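Carbohydrate esterase family 2 (CE2) (Chaetomium olivicolor, PDB 4XVH) probably removes acetyl groups from xylan or related plant polysaccharides, as a fungal carbohydrate esterase with an SGNH-type hydrolase domain and a beta-sandwich domain. Local coordinates at residues K109-I115 / W203-V209; K164-R168 / A230-M235. The contacts are given in a common frame with arbitrary orientation. Residue numbers count along the deposited sequence, not the author numbering.

How the contacts relate
Both contacts lie in the catalytic-type domain, an alpha/beta domain of the SGNH-hydrolase (GDSL) family. Contact 1 pairs two strands of its parallel sheet. Contact 2 packs the loop that follows the neighbouring strand 155-160 against helix 228-243. Their segments alternate along the chain: 109-115, 164-168, 203-209, 230-235. The centres of the contacts are 21 Å apart, and their nearest atoms about 8 Å, so they do not touch. A bound polyether lies at some distance from both: the side chains of Ile115 and Leu166 are each about 12 Å from it. Its pocket includes Asp117 and Ser118, just after strand 111-116, and Ser162 and Gly163, just before segment 164-168 in the same loop.

Contact 1 of 2, residues K109-I115 / W203-V209; sequences KRQIDII and WSPDAVV
Gln111, Asp113 and Val209 bury the most surface here. The axes of strands 111-115 and 207-209 run parallel, 4.6 Å apart at closest approach and 16° between directions, with extended backbones. Ile112 pairs with Ala207, Asp113 with Val208 and Ile114 with Val209. Asp113 N donates to Ala207 O (3.0 Å), Val209 N to Asp113 O (2.7 Å) and Ile115 N to Val209 O (2.7 Å). Val209 (chi1 t) shares a sheet face with Ile112 and Ile114. Its CG2 lies 4.1 Å from Ile112 CG2, and its CB 4.1 Å from Ile114 CG2.

Gln111 (chi1 m, chi2 t) meets the loop before strand 207-209. Its OE1 accepts from Ser204 N (2.7 Å). Its CB makes a CH-pi contact 3.8 Å from the centroid of the six-membered ring of Trp203. Gln111 O accepts from Asp206 N (2.8 Å), while Gln111 N donates to Asp206 OD2 (2.8 Å). Asp206 has helical backbone angles (-72/-30), which turn the chain into the strand. A water bridges Lys109 O and Asp206 OD1. Asp113 OD1 takes the indole NE1 of Trp203 (2.7 Å), and Asp113 OD2 bonds Tyr185 OH.

These are two adjacent inner strands of a five-stranded parallel sheet in a Rossmann-like alpha/beta fold. Strand 155-160 flanks 111-116 and strand 250-254 flanks 207-211, while helix 309-327 covers Ala207 and Val209.

Contact 2 of 2, residues K164-R168 / A230-M235; sequences KGLIR and AYTDAM
Segment 164-168 is an irregular loop, and 230-235 is one part of helix 228-243. Lys164 and Gly165 are extended (psi 150° and -176°). Leu166 (-85/-51) and Ile167 (-113/-24) then turn the chain, and Arg168 is extended again. Along the helix, Ala234 N bonds Ala230 O and Met235 N bonds Tyr231 O, both at 2.9 Å. The closest CA atoms across the contact are those of Ile167 and Tyr231, 6.3 Å apart. Gly165 suits its tight place, because an ideal CB there would clash with Arg168 O.

Leu166 and Ile167 both point their CA-to-CB bonds toward the helix. They meet it by apolar packing. Leu166 (chi1 t, chi2 p) puts CD2 3.8 Å from Tyr231 CD1 and 3.9 Å from Met235 CB. Leu166 CG is 3.9 Å from Ala234 CB. Ile167 (chi1 p, chi2 t) puts CG2 3.3 Å from Ala234 CB, a tight fit. Its CD1 is 4.3 Å from both Ala230 CB and Tyr231 CB. Ala234 faces the loop, and its small side chain lets Leu166 and Ile167 come close.

Tyr231 OH bonds Leu212 O. Asp216, which is in neither segment, accepts from Leu166 N and Ile167 N through its carboxylate. Lys164 O takes the side-chain amide of Asn215, which lines the polyether pocket. The arrangement is loop-on-helix packing at the pocket end of an SGNH-hydrolase alpha/beta fold, in the loop after strand 155-160, which also carries the pocket residues Ser162 and Gly163.

Contact 1 of 2, residues K109-I115 / W203-V209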
ATOM      1  N   LYS A 109     -11.915 -14.977   0.907  1.00 21.53           N
ATOM      2  CA  LYS A 109     -12.126 -15.054   2.351  1.00 22.41           C
ATOM      3  C   LYS A 109     -10.926 -14.488   3.098  1.00 20.49           C
ATOM      4  O   LYS A 109     -11.066 -14.038   4.232  1.00 19.44           O
ATOM      5  CB  LYS A 109     -12.376 -16.490   2.797  1.00 24.76           C
ATOM      6  CG  LYS A 109     -13.632 -17.060   2.197  1.00 28.20           C
ATOM      7  CD  LYS A 109     -13.778 -18.521   2.525  1.00 31.08           C
ATOM      8  CE  LYS A 109     -15.083 -19.068   1.952  1.00 33.47           C
ATOM      9  NZ  LYS A 109     -15.348 -20.427   2.488  1.00 36.92           N
ATOM     10  N   ARG A 110      -9.755 -14.498   2.457  1.00 17.83           N
ATOM     11  CA  ARG A 110      -8.535 -14.035   3.120  1.00 17.87           C
ATOM     12  C   ARG A 110      -8.351 -12.535   2.923  1.00 16.86           C
ATOM     13  O   ARG A 110      -8.602 -12.029   1.836  1.00 16.78           O
ATOM     14  CB  ARG A 110      -7.307 -14.765   2.588  1.00 17.85           C
ATOM     15  CG  ARG A 110      -7.345 -16.268   2.853  1.00 20.67           C
ATOM     16  CD  ARG A 110      -6.155 -16.934   2.160  1.00 19.83           C
ATOM     17  NE  ARG A 110      -6.156 -18.370   2.485  1.00 20.68           N
ATOM     18  CZ  ARG A 110      -5.325 -19.249   1.931  1.00 22.07           C
ATOM     19  NH1 ARG A 110      -4.407 -18.819   1.057  1.00 17.54           N
ATOM     20  NH2 ARG A 110      -5.405 -20.544   2.276  1.00 19.75           N
ATOM     21  N   GLN A 111      -7.928 -11.833   3.966  1.00 15.30           N
ATOM     22  CA  GLN A 111      -7.844 -10.360   3.885  1.00 15.72           C
ATOM     23  C   GLN A 111      -6.594  -9.873   4.594  1.00 14.59           C
ATOM     24  O   GLN A 111      -6.286 -10.336   5.713  1.00 15.50           O
ATOM     25  CB  GLN A 111      -9.095  -9.697   4.531  1.00 15.65           C
ATOM     26  CG  GLN A 111     -10.447 -10.098   3.881  1.00 16.17           C
ATOM     27  CD  GLN A 111     -11.660  -9.498   4.619  1.00 18.10           C
ATOM     28  OE1 GLN A 111     -11.593  -9.258   5.815  1.00 20.36           O
ATOM     29  NE2 GLN A 111     -12.756  -9.240   3.894  1.00 18.92           N
ATOM     30  N   ILE A 112      -5.905  -8.907   3.993  1.00 13.59           N
ATOM     31  CA  ILE A 112      -4.633  -8.436   4.539  1.00 13.92           C
ATOM     32  C   ILE A 112      -4.518  -6.904   4.487  1.00 15.45           C
ATOM     33  O   ILE A 112      -4.725  -6.305   3.426  1.00 15.74           O
ATOM     34  CB  ILE A 112      -3.453  -9.065   3.739  1.00 16.80           C
ATOM     35  CG1 ILE A 112      -3.453 -10.604   3.859  1.00 17.01           C
ATOM     36  CG2 ILE A 112      -2.134  -8.498   4.172  1.00 16.53           C
ATOM     37  CD1 ILE A 112      -2.300 -11.266   3.058  1.00 17.82           C
ATOM     38  N   ASP A 113      -4.158  -6.280   5.604  1.00 14.64           N
ATOM     39  CA  ASP A 113      -3.795  -4.857   5.595  1.00 14.76           C
ATOM     40  C   ASP A 113      -2.285  -4.708   5.405  1.00 16.23           C
ATOM     41  O   ASP A 113      -1.498  -5.453   6.001  1.00 17.05           O
ATOM     42  CB  ASP A 113      -4.185  -4.164   6.902  1.00 14.74           C
ATOM     43  CG  ASP A 113      -5.628  -3.656   6.896  1.00 16.41           C
ATOM     44  OD1 ASP A 113      -6.383  -4.031   5.974  1.00 17.41           O
ATOM     45  OD2 ASP A 113      -6.014  -2.903   7.824  1.00 15.77           O
ATOM     46  N   ILE A 114      -1.885  -3.723   4.603  1.00 16.38           N
ATOM     47  CA  ILE A 114      -0.473  -3.416   4.442  1.00 16.54           C
ATOM     48  C   ILE A 114      -0.243  -1.945   4.745  1.00 16.33           C
ATOM     49  O   ILE A 114      -0.768  -1.092   4.053  1.00 16.37           O
ATOM     50  CB  ILE A 114      -0.012  -3.722   3.026  1.00 15.34           C
ATOM     51  CG1 ILE A 114      -0.598  -5.087   2.581  1.00 16.43           C
ATOM     52  CG2 ILE A 114       1.515  -3.673   2.955  1.00 13.54           C
ATOM     53  CD1 ILE A 114      -0.879  -5.199   1.112  1.00 16.11           C
ATOM     54  N   ILE A 115       0.528  -1.650   5.786  1.00 16.30           N
ATOM     55  CA  ILE A 115       0.629  -0.277   6.279  1.00 15.49           C
ATOM     56  C   ILE A 115       2.078   0.183   6.176  1.00 14.83           C
ATOM     57  O   ILE A 115       2.959  -0.521   6.663  1.00 14.69           O
ATOM     58  CB  ILE A 115       0.178  -0.169   7.743  1.00 16.60           C
ATOM     59  CG1 ILE A 115      -1.251  -0.728   7.916  1.00 15.73           C
ATOM     60  CG2 ILE A 115       0.299   1.299   8.223  1.00 17.61           C
ATOM     61  CD1 ILE A 115      -1.613  -1.086   9.389  1.00 14.56           C
ATOM     62  N   TRP A 203     -14.785  -5.975   6.892  1.00 22.70           N
ATOM     63  CA  TRP A 203     -13.341  -6.068   6.611  1.00 20.79           C
ATOM     64  C   TRP A 203     -12.625  -6.418   7.916  1.00 20.62           C
ATOM     65  O   TRP A 203     -12.641  -5.638   8.875  1.00 19.59           O
ATOM     66  CB  TRP A 203     -12.794  -4.747   6.010  1.00 17.43           C
ATOM     67  CG  TRP A 203     -11.288  -4.767   5.665  1.00 17.58           C
ATOM     68  CD1 TRP A 203     -10.283  -4.102   6.330  1.00 17.06           C
ATOM     69  CD2 TRP A 203     -10.649  -5.473   4.584  1.00 17.77           C
ATOM     70  NE1 TRP A 203      -9.059  -4.363   5.730  1.00 17.35           N
ATOM     71  CE2 TRP A 203      -9.255  -5.191   4.657  1.00 16.15           C
ATOM     72  CE3 TRP A 203     -11.114  -6.312   3.560  1.00 17.70           C
ATOM     73  CZ2 TRP A 203      -8.331  -5.732   3.763  1.00 15.00           C
ATOM     74  CZ3 TRP A 203     -10.194  -6.845   2.660  1.00 15.13           C
ATOM     75  CH2 TRP A 203      -8.813  -6.564   2.774  1.00 14.35           C
ATOM     76  N   SER A 204     -11.999  -7.587   7.952  1.00 19.50           N
ATOM     77  CA  SER A 204     -11.402  -8.074   9.181  1.00 20.08           C
ATOM     78  C   SER A 204     -10.118  -8.834   8.843  1.00 20.22           C
ATOM     79  O   SER A 204     -10.148 -10.058   8.655  1.00 21.97           O
ATOM     80  CB  SER A 204     -12.394  -8.985   9.935  1.00 21.99           C
ATOM     81  OG  SER A 204     -11.850  -9.377  11.189  1.00 23.85           O
ATOM     82  N   PRO A 205      -8.995  -8.110   8.746  1.00 19.28           N
ATOM     83  CA  PRO A 205      -7.761  -8.705   8.241  1.00 19.50           C
ATOM     84  C   PRO A 205      -7.285  -9.898   9.048  1.00 20.39           C
ATOM     85  O   PRO A 205      -7.243  -9.848  10.290  1.00 20.22           O
ATOM     86  CB  PRO A 205      -6.749  -7.569   8.350  1.00 18.88           C
ATOM     87  CG  PRO A 205      -7.550  -6.329   8.269  1.00 19.23           C
ATOM     88  CD  PRO A 205      -8.908  -6.636   8.862  1.00 19.24           C
ATOM     89  N   ASP A 206      -6.925 -10.954   8.330  1.00 19.19           N
ATOM     90  CA  ASP A 206      -6.260 -12.094   8.927  1.00 20.13           C
ATOM     91  C   ASP A 206      -4.833 -11.740   9.286  1.00 19.73           C
ATOM     92  O   ASP A 206      -4.250 -12.283  10.244  1.00 17.02           O
ATOM     93  CB  ASP A 206      -6.242 -13.270   7.965  1.00 20.29           C
ATOM     94  CG  ASP A 206      -7.610 -13.638   7.492  1.00 22.02           C
ATOM     95  OD1 ASP A 206      -8.233 -14.497   8.139  1.00 23.79           O
ATOM     96  OD2 ASP A 206      -8.055 -13.092   6.462  1.00 21.81           O
ATOM     97  N   ALA A 207      -4.277 -10.831   8.494  1.00 18.00           N
ATOM     98  CA  ALA A 207      -2.894 -10.434   8.647  1.00 18.48           C
ATOM     99  C   ALA A 207      -2.784  -8.934   8.464  1.00 18.75           C
ATOM    100  O   ALA A 207      -3.463  -8.361   7.608  1.00 17.24           O
ATOM    101  CB  ALA A 207      -2.013 -11.151   7.621  1.00 17.40           C
ATOM    102  N   VAL A 208      -1.903  -8.324   9.256  1.00 18.40           N
ATOM    103  CA  VAL A 208      -1.598  -6.912   9.170  1.00 16.35           C
ATOM    104  C   VAL A 208      -0.096  -6.767   9.050  1.00 16.70           C
ATOM    105  O   VAL A 208       0.662  -7.229   9.930  1.00 16.68           O
ATOM    106  CB  VAL A 208      -2.090  -6.140  10.388  1.00 16.88           C
ATOM    107  CG1 VAL A 208      -1.562  -4.676  10.364  1.00 15.36           C
ATOM    108  CG2 VAL A 208      -3.627  -6.176  10.443  1.00 16.93           C
ATOM    109  N   VAL A 209       0.308  -6.149   7.941  1.00 16.00           N
ATOM    110  CA  VAL A 209       1.709  -5.969   7.582  1.00 15.86           C
ATOM    111  C   VAL A 209       2.114  -4.527   7.854  1.00 14.59           C
ATOM    112  O   VAL A 209       1.429  -3.593   7.414  1.00 14.63           O
ATOM    113  CB  VAL A 209       1.968  -6.291   6.100  1.00 14.98           C
ATOM    114  CG1 VAL A 209       3.457  -6.042   5.773  1.00 13.54           C
ATOM    115  CG2 VAL A 209       1.555  -7.753   5.790  1.00 13.67           C
TER
HETATM  116  O   HOH W   1     -10.149 -15.449   6.389  1.00 21.29           O

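Contact 2 of 2, residues K164-R168 / A230-M235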
ATOM      1  N   LYS A 164       6.163   9.191   5.295  1.00 19.25           N
ATOM      2  CA  LYS A 164       5.563   9.103   6.609  1.00 19.55           C
ATOM      3  C   LYS A 164       6.281   8.120   7.500  1.00 20.07           C
ATOM      4  O   LYS A 164       6.829   7.114   7.051  1.00 19.11           O
ATOM      5  CB  LYS A 164       4.085   8.725   6.508  1.00 17.83           C
ATOM      6  CG  LYS A 164       3.248   9.778   5.786  1.00 15.77           C
ATOM      7  CD  LYS A 164       3.259  11.116   6.547  1.00 17.36           C
ATOM      8  CE  LYS A 164       2.198  12.063   5.975  1.00 17.95           C
ATOM      9  NZ  LYS A 164       2.156  13.362   6.722  1.00 19.71           N
ATOM     10  N   GLY A 165       6.243   8.403   8.796  1.00 22.51           N
ATOM     11  CA  GLY A 165       6.852   7.523   9.767  1.00 22.84           C
ATOM     12  C   GLY A 165       5.888   7.028  10.839  1.00 23.25           C
ATOM     13  O   GLY A 165       4.685   7.294  10.803  1.00 23.45           O
ATOM     14  N   LEU A 166       6.446   6.292  11.789  1.00 22.06           N
ATOM     15  CA  LEU A 166       5.744   5.824  12.965  1.00 22.78           C
ATOM     16  C   LEU A 166       5.741   6.870  14.092  1.00 25.08           C
ATOM     17  O   LEU A 166       4.695   7.146  14.673  1.00 25.85           O
ATOM     18  CB  LEU A 166       6.400   4.539  13.456  1.00 22.87           C
ATOM     19  CG  LEU A 166       5.889   3.894  14.750  1.00 23.83           C
ATOM     20  CD1 LEU A 166       4.417   3.432  14.568  1.00 26.69           C
ATOM     21  CD2 LEU A 166       6.788   2.730  15.179  1.00 22.62           C
ATOM     22  N   ILE A 167       6.914   7.408  14.438  1.00 25.14           N
ATOM     23  CA  ILE A 167       6.993   8.449  15.470  1.00 25.49           C
ATOM     24  C   ILE A 167       7.408   9.795  14.880  1.00 26.96           C
ATOM     25  O   ILE A 167       7.100  10.817  15.446  1.00 27.99           O
ATOM     26  CB  ILE A 167       7.970   8.091  16.621  1.00 30.21           C
ATOM     27  CG1 ILE A 167       9.404   7.966  16.125  1.00 28.45           C
ATOM     28  CG2 ILE A 167       7.563   6.794  17.267  1.00 29.98           C
ATOM     29  CD1 ILE A 167      10.395   7.870  17.269  1.00 29.96           C
ATOM     30  N   ARG A 168       8.086   9.797  13.731  1.00 25.73           N
ATOM     31  CA  ARG A 168       8.418  11.059  13.093  1.00 26.26           C
ATOM     32  C   ARG A 168       8.577  10.828  11.602  1.00 25.05           C
ATOM     33  O   ARG A 168       9.021   9.771  11.181  1.00 21.30           O
ATOM     34  CB  ARG A 168       9.692  11.678  13.709  1.00 28.28           C
ATOM     35  CG  ARG A 168      10.976  10.863  13.520  1.00 27.99           C
ATOM     36  CD  ARG A 168      12.169  11.475  14.303  1.00 28.02           C
ATOM     37  NE  ARG A 168      13.442  10.894  13.869  1.00 28.72           N
ATOM     38  CZ  ARG A 168      14.644  11.312  14.292  1.00 32.96           C
ATOM     39  NH1 ARG A 168      14.752  12.294  15.189  1.00 32.10           N
ATOM     40  NH2 ARG A 168      15.754  10.724  13.833  1.00 32.84           N
ATOM     41  N   ALA A 230      11.591   4.942  22.123  1.00 33.21           N
ATOM     42  CA  ALA A 230      10.310   5.508  21.697  1.00 32.23           C
ATOM     43  C   ALA A 230       9.816   4.828  20.424  1.00 30.12           C
ATOM     44  O   ALA A 230       8.620   4.555  20.278  1.00 30.18           O
ATOM     45  CB  ALA A 230      10.430   7.002  21.489  1.00 33.22           C
ATOM     46  N   TYR A 231      10.726   4.529  19.501  1.00 28.37           N
ATOM     47  CA  TYR A 231      10.323   3.837  18.257  1.00 26.05           C
ATOM     48  C   TYR A 231       9.730   2.454  18.594  1.00 26.95           C
ATOM     49  O   TYR A 231       8.638   2.078  18.137  1.00 25.54           O
ATOM     50  CB  TYR A 231      11.525   3.714  17.325  1.00 25.57           C
ATOM     51  CG  TYR A 231      11.317   2.883  16.068  1.00 23.97           C
ATOM     52  CD1 TYR A 231      10.537   3.352  15.013  1.00 21.63           C
ATOM     53  CD2 TYR A 231      11.943   1.653  15.933  1.00 23.80           C
ATOM     54  CE1 TYR A 231      10.356   2.587  13.868  1.00 23.90           C
ATOM     55  CE2 TYR A 231      11.769   0.874  14.805  1.00 23.38           C
ATOM     56  CZ  TYR A 231      10.994   1.332  13.769  1.00 23.20           C
ATOM     57  OH  TYR A 231      10.854   0.536  12.649  1.00 21.60           O
ATOM     58  N   THR A 232      10.443   1.723  19.440  1.00 29.03           N
ATOM     59  CA  THR A 232       9.992   0.422  19.921  1.00 29.04           C
ATOM     60  C   THR A 232       8.638   0.515  20.635  1.00 29.70           C
ATOM     61  O   THR A 232       7.713  -0.251  20.344  1.00 28.24           O
ATOM     62  CB  THR A 232      11.022  -0.170  20.895  1.00 31.40           C
ATOM     63  OG1 THR A 232      12.318  -0.175  20.286  1.00 31.38           O
ATOM     64  CG2 THR A 232      10.630  -1.592  21.305  1.00 31.93           C
ATOM     65  N   ASP A 233       8.555   1.433  21.605  1.00 30.83           N
ATOM     66  CA  ASP A 233       7.328   1.616  22.378  1.00 31.63           C
ATOM     67  C   ASP A 233       6.148   1.937  21.451  1.00 29.28           C
ATOM     68  O   ASP A 233       5.040   1.458  21.664  1.00 29.69           O
ATOM     69  CB  ASP A 233       7.478   2.739  23.407  1.00 33.99           C
ATOM     70  CG  ASP A 233       8.374   2.373  24.599  1.00 37.48           C
ATOM     71  OD1 ASP A 233       8.732   1.191  24.778  1.00 37.74           O
ATOM     72  OD2 ASP A 233       8.712   3.306  25.376  1.00 38.88           O
ATOM     73  N   ALA A 234       6.389   2.772  20.437  1.00 26.99           N
ATOM     74  CA  ALA A 234       5.349   3.180  19.507  1.00 26.03           C
ATOM     75  C   ALA A 234       4.890   2.045  18.616  1.00 25.25           C
ATOM     76  O   ALA A 234       3.707   1.966  18.231  1.00 24.42           O
ATOM     77  CB  ALA A 234       5.834   4.314  18.636  1.00 24.63           C
ATOM     78  N   MET A 235       5.838   1.203  18.230  1.00 24.54           N
ATOM     79  CA  MET A 235       5.502   0.039  17.413  1.00 24.04           C
ATOM     80  C   MET A 235       4.552  -0.882  18.213  1.00 24.98           C
ATOM     81  O   MET A 235       3.553  -1.347  17.694  1.00 24.91           O
ATOM     82  CB  MET A 235       6.772  -0.702  16.999  1.00 23.97           C
ATOM     83  CG  MET A 235       6.520  -1.888  16.077  1.00 23.14           C
ATOM     84  SD  MET A 235       5.962  -1.389  14.397  1.00 27.72           S
ATOM     85  CE  MET A 235       7.510  -0.911  13.599  1.00 25.65           C
TER